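Local atomic coordinates of ofchtiv-allosamidin (Ostrinia furnacalis, PDB entry 6JMB), a protein that probably hydrolyses chitin as a group IV insect chitinase of glycosyl hydrolase family 18, and is held here with the inhibitor allosamidin in its active site. Residues 35-40 / 79-84; 119-124 / 159-164; 146-151 / 182-187. All coordinates share one frame; numbering follows the deposited sequence.

Contact 1 of 3, residues 35-40 / 79-84. With AMI (allosamizoline), chain C; NAA (2-acetamido-2-deoxy-beta-D-allopyranose), chain B.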
loop_
_atom_site.group_PDB
_atom_site.type_symbol
_atom_site.label_atom_id
_atom_site.label_comp_id
_atom_site.label_asym_id
_atom_site.label_seq_id
_atom_site.Cartn_x
_atom_site.Cartn_y
_atom_site.Cartn_z
ATOM N N HIS A 35 6.238 1.566 12.162
ATOM C CA HIS A 35 6.048 0.171 11.809
ATOM C C HIS A 35 6.640 -0.024 10.427
ATOM O O HIS A 35 6.370 0.771 9.521
ATOM C CB HIS A 35 4.557 -0.179 11.789
ATOM C CG HIS A 35 3.894 -0.029 13.122
ATOM N ND1 HIS A 35 3.696 1.196 13.721
ATOM C CD2 HIS A 35 3.400 -0.952 13.979
ATOM C CE1 HIS A 35 3.108 1.021 14.891
ATOM N NE2 HIS A 35 2.919 -0.274 15.074
ATOM N N LEU A 36 7.483 -1.036 10.276
ATOM C CA LEU A 36 8.117 -1.348 9.001
ATOM C C LEU A 36 7.729 -2.768 8.624
ATOM O O LEU A 36 7.821 -3.677 9.455
ATOM C CB LEU A 36 9.643 -1.197 9.094
ATOM C CG LEU A 36 10.149 0.150 8.562
ATOM C CD1 LEU A 36 11.485 0.546 9.177
ATOM C CD2 LEU A 36 10.266 0.071 7.040
ATOM N N VAL A 37 7.264 -2.956 7.390
ATOM C CA VAL A 37 6.641 -4.211 6.976
ATOM C C VAL A 37 7.421 -4.815 5.813
ATOM O O VAL A 37 7.597 -4.171 4.772
ATOM C CB VAL A 37 5.161 -4.018 6.612
ATOM C CG1 VAL A 37 4.504 -5.368 6.416
ATOM C CG2 VAL A 37 4.441 -3.222 7.701
ATOM N N TYR A 38 7.865 -6.063 5.984
ATOM C CA TYR A 38 8.631 -6.794 4.976
ATOM C C TYR A 38 7.661 -7.460 4.003
ATOM O O TYR A 38 6.952 -8.402 4.371
ATOM C CB TYR A 38 9.470 -7.853 5.690
ATOM C CG TYR A 38 10.541 -8.542 4.864
ATOM C CD1 TYR A 38 10.228 -9.530 3.925
ATOM C CD2 TYR A 38 11.874 -8.236 5.069
ATOM C CE1 TYR A 38 11.229 -10.157 3.182
ATOM C CE2 TYR A 38 12.879 -8.863 4.342
ATOM C CZ TYR A 38 12.550 -9.817 3.407
ATOM O OH TYR A 38 13.559 -10.423 2.694
ATOM N N ALA A 39 7.639 -7.001 2.758
ATOM C CA ALA A 39 6.762 -7.573 1.740
ATOM C C ALA A 39 7.613 -8.361 0.753
ATOM O O ALA A 39 8.604 -7.829 0.249
ATOM C CB ALA A 39 6.041 -6.451 0.990
ATOM N N PHE A 40 7.253 -9.618 0.459
ATOM C CA PHE A 40 6.136 -10.396 1.001
ATOM C C PHE A 40 6.626 -11.814 1.270
ATOM O O PHE A 40 7.553 -12.299 0.593
ATOM C CB PHE A 40 5.023 -10.553 -0.042
ATOM C CG PHE A 40 4.194 -9.326 -0.257
ATOM C CD1 PHE A 40 3.310 -8.904 0.708
ATOM C CD2 PHE A 40 4.268 -8.625 -1.452
ATOM C CE1 PHE A 40 2.528 -7.779 0.508
ATOM C CE2 PHE A 40 3.489 -7.498 -1.665
ATOM C CZ PHE A 40 2.618 -7.074 -0.679
ATOM N N LEU A 79 7.132 -5.907 11.064
ATOM C CA LEU A 79 6.180 -6.951 10.725
ATOM C C LEU A 79 6.565 -7.601 9.406
ATOM O O LEU A 79 7.285 -7.026 8.591
ATOM C CB LEU A 79 4.767 -6.379 10.586
ATOM C CG LEU A 79 4.229 -5.483 11.705
ATOM C CD1 LEU A 79 2.762 -5.176 11.443
ATOM C CD2 LEU A 79 4.411 -6.130 13.065
ATOM N N VAL A 80 6.047 -8.803 9.188
ATOM C CA VAL A 80 6.174 -9.484 7.907
ATOM C C VAL A 80 4.781 -9.552 7.285
ATOM O O VAL A 80 3.789 -9.815 7.982
ATOM C CB VAL A 80 6.838 -10.867 8.061
ATOM C CG1 VAL A 80 5.951 -11.857 8.851
ATOM C CG2 VAL A 80 7.227 -11.438 6.711
ATOM N N ALA A 81 4.697 -9.251 5.992
ATOM C CA ALA A 81 3.425 -9.248 5.275
ATOM C C ALA A 81 3.297 -10.501 4.419
ATOM O O ALA A 81 4.203 -10.830 3.646
ATOM C CB ALA A 81 3.300 -8.009 4.384
ATOM N N VAL A 82 2.168 -11.196 4.558
ATOM C CA VAL A 82 1.864 -12.369 3.747
ATOM C C VAL A 82 0.840 -11.981 2.690
ATOM O O VAL A 82 -0.140 -11.284 2.985
ATOM C CB VAL A 82 1.369 -13.539 4.620
ATOM C CG1 VAL A 82 0.048 -13.197 5.334
ATOM C CG2 VAL A 82 1.245 -14.818 3.794
ATOM N N GLY A 83 1.074 -12.418 1.458
ATOM C CA GLY A 83 0.120 -12.187 0.395
ATOM C C GLY A 83 0.643 -11.248 -0.664
ATOM O O GLY A 83 1.731 -11.456 -1.211
ATOM N N GLY A 84 -0.131 -10.215 -0.964
ATOM C CA GLY A 84 0.207 -9.300 -2.030
ATOM C C GLY A 84 -0.491 -9.661 -3.328
ATOM O O GLY A 84 -0.984 -10.775 -3.519
HETATM C C1 AMI C . -0.448 -3.006 -2.875
HETATM C C2 AMI C . -0.302 -4.570 -2.692
HETATM C C3 AMI C . 0.927 -4.894 -3.384
HETATM C C4 AMI C . 1.013 -3.839 -4.562
HETATM C C5 AMI C . 0.695 -2.611 -3.850
HETATM C C6 AMI C . 0.279 -1.430 -4.801
HETATM C C7 AMI C . -0.142 -3.538 -0.742
HETATM C C8 AMI C . -0.016 -4.538 1.596
HETATM C C9 AMI C . 0.043 -1.995 1.286
HETATM N N2 AMI C . -0.245 -4.772 -1.402
HETATM N N7 AMI C . -0.040 -3.365 0.712
HETATM O O3 AMI C . 0.916 -6.251 -3.824
HETATM O O4 AMI C . 2.304 -3.682 -5.135
HETATM O O6 AMI C . -0.779 -1.871 -5.628
HETATM O O7 AMI C . -0.165 -2.455 -1.569
HETATM C C1 NAA B . 2.595 -4.605 -6.138
HETATM C C2 NAA B . 3.733 -4.075 -6.996
HETATM C C3 NAA B . 4.220 -5.075 -7.975
HETATM C C4 NAA B . 4.627 -6.359 -7.277
HETATM C C5 NAA B . 3.457 -6.876 -6.452
HETATM C C6 NAA B . 3.786 -8.114 -5.675
HETATM C C7 NAA B . 3.692 -1.534 -7.315
HETATM C C8 NAA B . 3.054 -0.312 -7.984
HETATM N N2 NAA B . 3.145 -2.867 -7.669
HETATM O O3 NAA B . 3.141 -5.325 -8.928
HETATM O O4 NAA B . 4.996 -7.398 -8.207
HETATM O O5 NAA B . 3.077 -5.850 -5.483
HETATM O O6 NAA B . 2.606 -8.533 -5.026
HETATM O O7 NAA B . 4.586 -1.436 -6.564
#
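The F40 ring lies against the backbone of G83 and G84, with G83 O and G84 CA over one face, both toward the rim. G84 CA makes a CH-pi contact, 3.7 Å from the ring centroid of F40 and 18° off its normal. A39 CB sits over the centre of the opposite face, brought there by the cis peptide between A39 and F40. At the edge, in the ring plane, is A81 O. F40 CG is anti to its own carbonyl carbon (chi1 -75°), which sets the ring's edge beside A81, where F40 CD1 meets A81 CB at 3.8 Å.

A CB on G84 would land 2.6 Å from F40 CE2, and at these backbone angles it would also jam against the carbonyl O of G83, which by itself calls for glycine. Behind the ring, the parallel strands pair through L79 N to L36 O, Y38 N to L79 O and A81 N to Y38 O. V37 CG1, anti to the backbone N, packs 3.5 Å from A81 CB. Y38 points to the other face, its hydroxyl bonded to D57 and N62.

These are neighbouring strands of the family 18 TIM barrel, and toward their C-terminal ends they reach the inhibitor. F40 CE2 is 3.6 Å from O3 of allosamizoline, and also close to O6 of the adjoining allopyranose. An alanine in place of F40 would probably deprive G84 CA of its aromatic partner and open a gap beside O3. With backbone over one face and the A39 methyl over the other, the ring is probably held in place and meets the sugar oxygens only at its rim.

Contact 2 of 3, residues 119-124 / 159-164. With AMI (allosamizoline), chain C.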
loop_
_atom_site.group_PDB
_atom_site.type_symbol
_atom_site.label_atom_id
_atom_site.label_comp_id
_atom_site.label_asym_id
_atom_site.label_seq_id
_atom_site.Cartn_x
_atom_site.Cartn_y
_atom_site.Cartn_z
ATOM N N ASP A 119 7.869 -8.659 14.795
ATOM C CA ASP A 119 6.971 -8.296 15.883
ATOM C C ASP A 119 5.515 -8.608 15.586
ATOM O O ASP A 119 4.649 -8.322 16.422
ATOM C CB ASP A 119 7.127 -6.813 16.218
ATOM C CG ASP A 119 8.528 -6.473 16.622
ATOM O OD1 ASP A 119 8.957 -6.931 17.704
ATOM O OD2 ASP A 119 9.220 -5.782 15.846
ATOM N N GLY A 120 5.223 -9.184 14.432
ATOM C CA GLY A 120 3.856 -9.522 14.099
ATOM C C GLY A 120 3.700 -9.784 12.615
ATOM O O GLY A 120 4.671 -9.819 11.859
ATOM N N LEU A 121 2.439 -9.963 12.227
ATOM C CA LEU A 121 2.055 -10.383 10.890
ATOM C C LEU A 121 1.063 -9.387 10.311
ATOM O O LEU A 121 0.120 -8.969 10.992
ATOM C CB LEU A 121 1.375 -11.760 10.945
ATOM C CG LEU A 121 0.856 -12.324 9.619
ATOM C CD1 LEU A 121 2.012 -12.691 8.702
ATOM C CD2 LEU A 121 -0.048 -13.526 9.855
ATOM N N ASP A 122 1.274 -9.020 9.052
ATOM C CA ASP A 122 0.314 -8.255 8.273
ATOM C C ASP A 122 -0.261 -9.184 7.215
ATOM O O ASP A 122 0.494 -9.845 6.493
ATOM C CB ASP A 122 1.015 -7.070 7.602
ATOM C CG ASP A 122 0.070 -6.216 6.790
ATOM O OD1 ASP A 122 -0.985 -5.803 7.324
ATOM O OD2 ASP A 122 0.379 -5.950 5.609
ATOM N N VAL A 123 -1.585 -9.259 7.134
ATOM C CA VAL A 123 -2.251 -10.133 6.172
ATOM C C VAL A 123 -2.755 -9.288 5.010
ATOM O O VAL A 123 -3.575 -8.378 5.201
ATOM C CB VAL A 123 -3.391 -10.930 6.822
ATOM C CG1 VAL A 123 -3.994 -11.893 5.809
ATOM C CG2 VAL A 123 -2.877 -11.693 8.037
ATOM N N ASP A 124 -2.250 -9.582 3.810
ATOM C CA ASP A 124 -2.602 -8.880 2.580
ATOM C C ASP A 124 -3.124 -9.879 1.547
ATOM O O ASP A 124 -2.536 -10.054 0.476
ATOM C CB ASP A 124 -1.370 -8.124 2.061
ATOM C CG ASP A 124 -1.631 -7.359 0.779
ATOM O OD1 ASP A 124 -2.790 -6.987 0.512
ATOM O OD2 ASP A 124 -0.660 -7.121 0.036
ATOM N N LEU A 159 2.342 -10.453 20.073
ATOM C CA LEU A 159 2.613 -10.109 18.684
ATOM C C LEU A 159 1.480 -9.283 18.085
ATOM O O LEU A 159 0.321 -9.389 18.493
ATOM C CB LEU A 159 2.800 -11.387 17.865
ATOM C CG LEU A 159 4.069 -12.168 18.214
ATOM C CD1 LEU A 159 4.014 -13.541 17.581
ATOM C CD2 LEU A 159 5.315 -11.414 17.760
ATOM N N LEU A 160 1.836 -8.457 17.103
ATOM C CA LEU A 160 0.867 -7.638 16.392
ATOM C C LEU A 160 0.224 -8.431 15.261
ATOM O O LEU A 160 0.833 -9.335 14.681
ATOM C CB LEU A 160 1.557 -6.411 15.793
ATOM C CG LEU A 160 2.148 -5.415 16.790
ATOM C CD1 LEU A 160 2.997 -4.381 16.069
ATOM C CD2 LEU A 160 1.038 -4.742 17.575
ATOM N N LEU A 161 -1.023 -8.082 14.954
ATOM C CA LEU A 161 -1.745 -8.629 13.810
ATOM C C LEU A 161 -2.417 -7.471 13.094
ATOM O O LEU A 161 -3.246 -6.771 13.687
ATOM C CB LEU A 161 -2.805 -9.647 14.254
ATOM C CG LEU A 161 -3.661 -10.216 13.117
ATOM C CD1 LEU A 161 -2.812 -11.019 12.138
ATOM C CD2 LEU A 161 -4.795 -11.070 13.678
ATOM N N THR A 162 -2.064 -7.262 11.831
ATOM C CA THR A 162 -2.645 -6.187 11.033
ATOM C C THR A 162 -3.120 -6.749 9.704
ATOM O O THR A 162 -2.807 -7.885 9.341
ATOM C CB THR A 162 -1.627 -5.063 10.793
ATOM O OG1 THR A 162 -0.557 -5.548 9.969
ATOM C CG2 THR A 162 -1.058 -4.568 12.112
ATOM N N VAL A 163 -3.910 -5.949 8.984
ATOM C CA VAL A 163 -4.340 -6.300 7.639
ATOM C C VAL A 163 -4.153 -5.106 6.718
ATOM O O VAL A 163 -4.086 -3.955 7.153
ATOM C CB VAL A 163 -5.808 -6.781 7.580
ATOM C CG1 VAL A 163 -5.981 -8.100 8.334
ATOM C CG2 VAL A 163 -6.750 -5.692 8.111
ATOM N N ALA A 164 -4.058 -5.409 5.428
ATOM C CA ALA A 164 -4.180 -4.429 4.358
ATOM C C ALA A 164 -5.419 -4.804 3.568
ATOM O O ALA A 164 -5.612 -5.980 3.243
ATOM C CB ALA A 164 -2.963 -4.474 3.437
HETATM C C1 AMI C . -0.448 -3.006 -2.875
HETATM C C2 AMI C . -0.302 -4.570 -2.692
HETATM C C3 AMI C . 0.927 -4.894 -3.384
HETATM C C4 AMI C . 1.013 -3.839 -4.562
HETATM C C5 AMI C . 0.695 -2.611 -3.850
HETATM C C6 AMI C . 0.279 -1.430 -4.801
HETATM C C7 AMI C . -0.142 -3.538 -0.742
HETATM C C8 AMI C . -0.016 -4.538 1.596
HETATM C C9 AMI C . 0.043 -1.995 1.286
HETATM N N2 AMI C . -0.245 -4.772 -1.402
HETATM N N7 AMI C . -0.040 -3.365 0.712
HETATM O O3 AMI C . 0.916 -6.251 -3.824
HETATM O O4 AMI C . 2.304 -3.682 -5.135
HETATM O O6 AMI C . -0.779 -1.871 -5.628
HETATM O O7 AMI C . -0.165 -2.455 -1.569
#
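D124 and A164 meet near the C-terminal ends of two parallel strands, D124 OD1 3.9 Å from A164 CB, and both touch allosamizoline. D124 OD2 lies 2.8 Å from N2 of the inhibitor, while A164 CB packs 3.5 Å from its methyl C8. One step back, D122 takes the hydroxyl of T162: T162 OG1 donates to D122 OD1 over 2.7 Å, arriving on the anti side of the carboxylate and 27° out of its plane. Two torsions make this possible: D122 CG is anti to the backbone N, and T162 OG1 stands between its own N and carbonyl carbon. The other oxygen, D122 OD2, is bonded to the hydroxyl of Y9, itself a pocket residue.

Further out, the ladder is regular. It starts with L160 N to D119 O, almost straight at 178°, and ends with A164 N to V123 O. G120 CA comes within 3.1 Å of L160 O, too near for any CB. On the face away from D122, L161 CD1 lies 4.2 Å from V123 CG2 and V163 CG1 packs on V123 CB, under helix 138-154, which links the two strands in a beta-alpha-beta crossover. D119 closes the far end, bonded to T78 and K70.

D119, G120, D122, D124 and E126 fit the DGXDXDXE signature of family 18 chitinases. With both its oxygens engaged, D122 is probably held against rotation by a threonine on one branch and a tyrosine on the other, two residues before the aspartate that meets the inhibitor.

Contact 3 of 3, residues 146-151 / 182-187; sequences LLKELR and AKYVDY
R151, on an outer helix of the TIM barrel, reaches Y184 and D186, where helix 178-184 gives way to the next strand. Its guanidinium grips one carbonyl with two nitrogens: Y184 O accepts from R151 NE at 2.8 Å and, through a more bent bond, from R151 NH2 at 3.1 Å. Both donors come from the same face of the carbonyl plane, while the oxygen itself lies in the guanidinium plane. NH2 spends its other hydrogen on a salt bridge, R151 NH2 to D186 OD2, 2.8 Å long. The carboxylate is turned 70° from the guanidinium, and OD2 is met from above its own plane. That oxygen also takes the backbone N of L161. R151 NH1 pairs with D155 and with a water that bridges on to D186 OD1. Each of the three guanidinium nitrogens therefore has an acceptor; on the carboxylate, OD2 has two donors, and OD1 is met by the bridging water over a short distance. The bends of R151 at chi2 and chi3 fold the chain back to make this reach.

Beside this polar cluster the packing is apolar. L147 CB meets Y184 CB at 4.1 Å, and L147 CD1 touches V185 CG1. The Y184 ring is sandwiched between the two helices' lysines: K183 CG lies over one face, and over the other K148 CB makes a CH-pi contact 3.6 Å from the ring centroid.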
loop_
_atom_site.group_PDB
_atom_site.type_symbol
_atom_site.label_atom_id
_atom_site.label_comp_id
_atom_site.label_asym_id
_atom_site.label_seq_id
_atom_site.Cartn_x
_atom_site.Cartn_y
_atom_site.Cartn_z
ATOM N N LEU A 146 -10.080 -16.647 10.392
ATOM C CA LEU A 146 -8.623 -16.710 10.390
ATOM C C LEU A 146 -8.026 -15.637 11.293
ATOM O O LEU A 146 -7.117 -15.911 12.085
ATOM C CB LEU A 146 -8.116 -16.550 8.959
ATOM C CG LEU A 146 -6.597 -16.452 8.793
ATOM C CD1 LEU A 146 -5.929 -17.767 9.179
ATOM C CD2 LEU A 146 -6.250 -16.073 7.359
ATOM N N LEU A 147 -8.533 -14.404 11.192
ATOM C CA LEU A 147 -8.012 -13.327 12.031
ATOM C C LEU A 147 -8.271 -13.597 13.509
ATOM O O LEU A 147 -7.402 -13.347 14.355
ATOM C CB LEU A 147 -8.626 -11.990 11.613
ATOM C CG LEU A 147 -8.278 -11.506 10.202
ATOM C CD1 LEU A 147 -9.081 -10.251 9.872
ATOM C CD2 LEU A 147 -6.782 -11.256 10.057
ATOM N N LYS A 148 -9.467 -14.093 13.842
ATOM C CA LYS A 148 -9.774 -14.436 15.230
ATOM C C LYS A 148 -8.776 -15.453 15.776
ATOM O O LYS A 148 -8.263 -15.305 16.893
ATOM C CB LYS A 148 -11.196 -14.990 15.309
ATOM C CG LYS A 148 -11.600 -15.472 16.690
ATOM C CD LYS A 148 -12.982 -16.107 16.650
ATOM C CE LYS A 148 -13.432 -16.552 18.029
ATOM N NZ LYS A 148 -14.654 -17.401 17.962
ATOM N N GLU A 149 -8.488 -16.493 14.993
ATOM C CA GLU A 149 -7.609 -17.560 15.460
ATOM C C GLU A 149 -6.155 -17.102 15.527
ATOM O O GLU A 149 -5.416 -17.497 16.440
ATOM C CB GLU A 149 -7.793 -18.799 14.583
ATOM C CG GLU A 149 -9.206 -19.386 14.711
ATOM C CD GLU A 149 -9.458 -20.582 13.818
ATOM O OE1 GLU A 149 -8.565 -20.935 13.028
ATOM O OE2 GLU A 149 -10.562 -21.173 13.904
ATOM N N LEU A 150 -5.728 -16.259 14.585
ATOM C CA LEU A 150 -4.396 -15.665 14.678
ATOM C C LEU A 150 -4.264 -14.830 15.944
ATOM O O LEU A 150 -3.271 -14.938 16.674
ATOM C CB LEU A 150 -4.113 -14.803 13.447
ATOM C CG LEU A 150 -3.694 -15.545 12.177
ATOM C CD1 LEU A 150 -3.976 -14.699 10.941
ATOM C CD2 LEU A 150 -2.214 -15.943 12.219
ATOM N N ARG A 151 -5.267 -13.997 16.231
ATOM C CA ARG A 151 -5.213 -13.163 17.426
ATOM C C ARG A 151 -5.108 -14.010 18.684
ATOM O O ARG A 151 -4.300 -13.713 19.571
ATOM C CB ARG A 151 -6.447 -12.263 17.489
ATOM C CG ARG A 151 -6.653 -11.575 18.837
ATOM C CD ARG A 151 -5.459 -10.715 19.218
ATOM N NE ARG A 151 -5.218 -9.675 18.227
ATOM C CZ ARG A 151 -4.192 -8.832 18.252
ATOM N NH1 ARG A 151 -3.287 -8.906 19.222
ATOM N NH2 ARG A 151 -4.068 -7.916 17.301
ATOM N N ALA A 182 -12.047 -5.551 12.051
ATOM C CA ALA A 182 -11.461 -4.572 12.961
ATOM C C ALA A 182 -11.250 -5.145 14.358
ATOM O O ALA A 182 -10.258 -4.810 15.021
ATOM C CB ALA A 182 -12.338 -3.321 13.032
ATOM N N LYS A 183 -12.148 -6.033 14.800
ATOM C CA LYS A 183 -12.148 -6.506 16.183
ATOM C C LYS A 183 -10.826 -7.157 16.565
ATOM O O LYS A 183 -10.341 -6.979 17.689
ATOM C CB LYS A 183 -13.297 -7.499 16.366
ATOM C CG LYS A 183 -13.341 -8.204 17.707
ATOM C CD LYS A 183 -14.658 -8.954 17.835
ATOM C CE LYS A 183 -14.824 -9.581 19.206
ATOM N NZ LYS A 183 -16.086 -10.374 19.282
ATOM N N TYR A 184 -10.222 -7.908 15.643
ATOM C CA TYR A 184 -9.094 -8.778 15.946
ATOM C C TYR A 184 -7.743 -8.174 15.613
ATOM O O TYR A 184 -6.716 -8.751 15.989
ATOM C CB TYR A 184 -9.237 -10.086 15.165
ATOM C CG TYR A 184 -10.475 -10.822 15.556
ATOM C CD1 TYR A 184 -10.654 -11.232 16.861
ATOM C CD2 TYR A 184 -11.479 -11.072 14.639
ATOM C CE1 TYR A 184 -11.779 -11.897 17.239
ATOM C CE2 TYR A 184 -12.624 -11.734 15.010
ATOM C CZ TYR A 184 -12.767 -12.144 16.318
ATOM O OH TYR A 184 -13.902 -12.812 16.720
ATOM N N VAL A 185 -7.710 -7.049 14.918
ATOM C CA VAL A 185 -6.455 -6.500 14.423
ATOM C C VAL A 185 -6.047 -5.296 15.256
ATOM O O VAL A 185 -6.881 -4.612 15.863
ATOM C CB VAL A 185 -6.512 -6.145 12.923
ATOM C CG1 VAL A 185 -6.844 -7.387 12.100
ATOM C CG2 VAL A 185 -7.529 -5.031 12.662
ATOM N N ASP A 186 -4.740 -5.041 15.279
ATOM C CA ASP A 186 -4.239 -3.815 15.885
ATOM C C ASP A 186 -4.619 -2.595 15.058
ATOM O O ASP A 186 -4.933 -1.535 15.612
ATOM C CB ASP A 186 -2.730 -3.923 16.072
ATOM C CG ASP A 186 -2.371 -4.931 17.134
ATOM O OD1 ASP A 186 -2.468 -4.585 18.331
ATOM O OD2 ASP A 186 -2.039 -6.081 16.787
ATOM N N TYR A 187 -4.602 -2.723 13.732
ATOM C CA TYR A 187 -5.097 -1.669 12.859
ATOM C C TYR A 187 -5.351 -2.252 11.479
ATOM O O TYR A 187 -4.892 -3.354 11.148
ATOM C CB TYR A 187 -4.149 -0.460 12.768
ATOM C CG TYR A 187 -2.746 -0.786 12.327
ATOM C CD1 TYR A 187 -2.450 -1.018 10.983
ATOM C CD2 TYR A 187 -1.705 -0.849 13.251
ATOM C CE1 TYR A 187 -1.154 -1.310 10.579
ATOM C CE2 TYR A 187 -0.410 -1.142 12.855
ATOM C CZ TYR A 187 -0.143 -1.377 11.517
ATOM O OH TYR A 187 1.142 -1.680 11.123
HETATM O O HOH W 1 -1.767 -6.417 19.958
#

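How the contacts relate
Contacts 1 and 2 are buried in the barrel wall and share its sheet: strands 77-83 and 120-124 are neighbours, joined by V82 O to D124 N and probably also by G84 N to D124 O. Both reach allosamizoline, and F40 CE1 packs on D124 OD2 between them. Contact 3 belongs to the outer layer, partly buried, with its helix 138-154 lying in the chain between the two strands of contact 2. D186 N bonds to L161 O, so 182-187 of contact 3 abuts the strand that contact 2 pairs. Chemistry follows place: an aromatic ring on backbone and a buried carboxylate-hydroxyl pair inside, an arginine salt bridge with water outside.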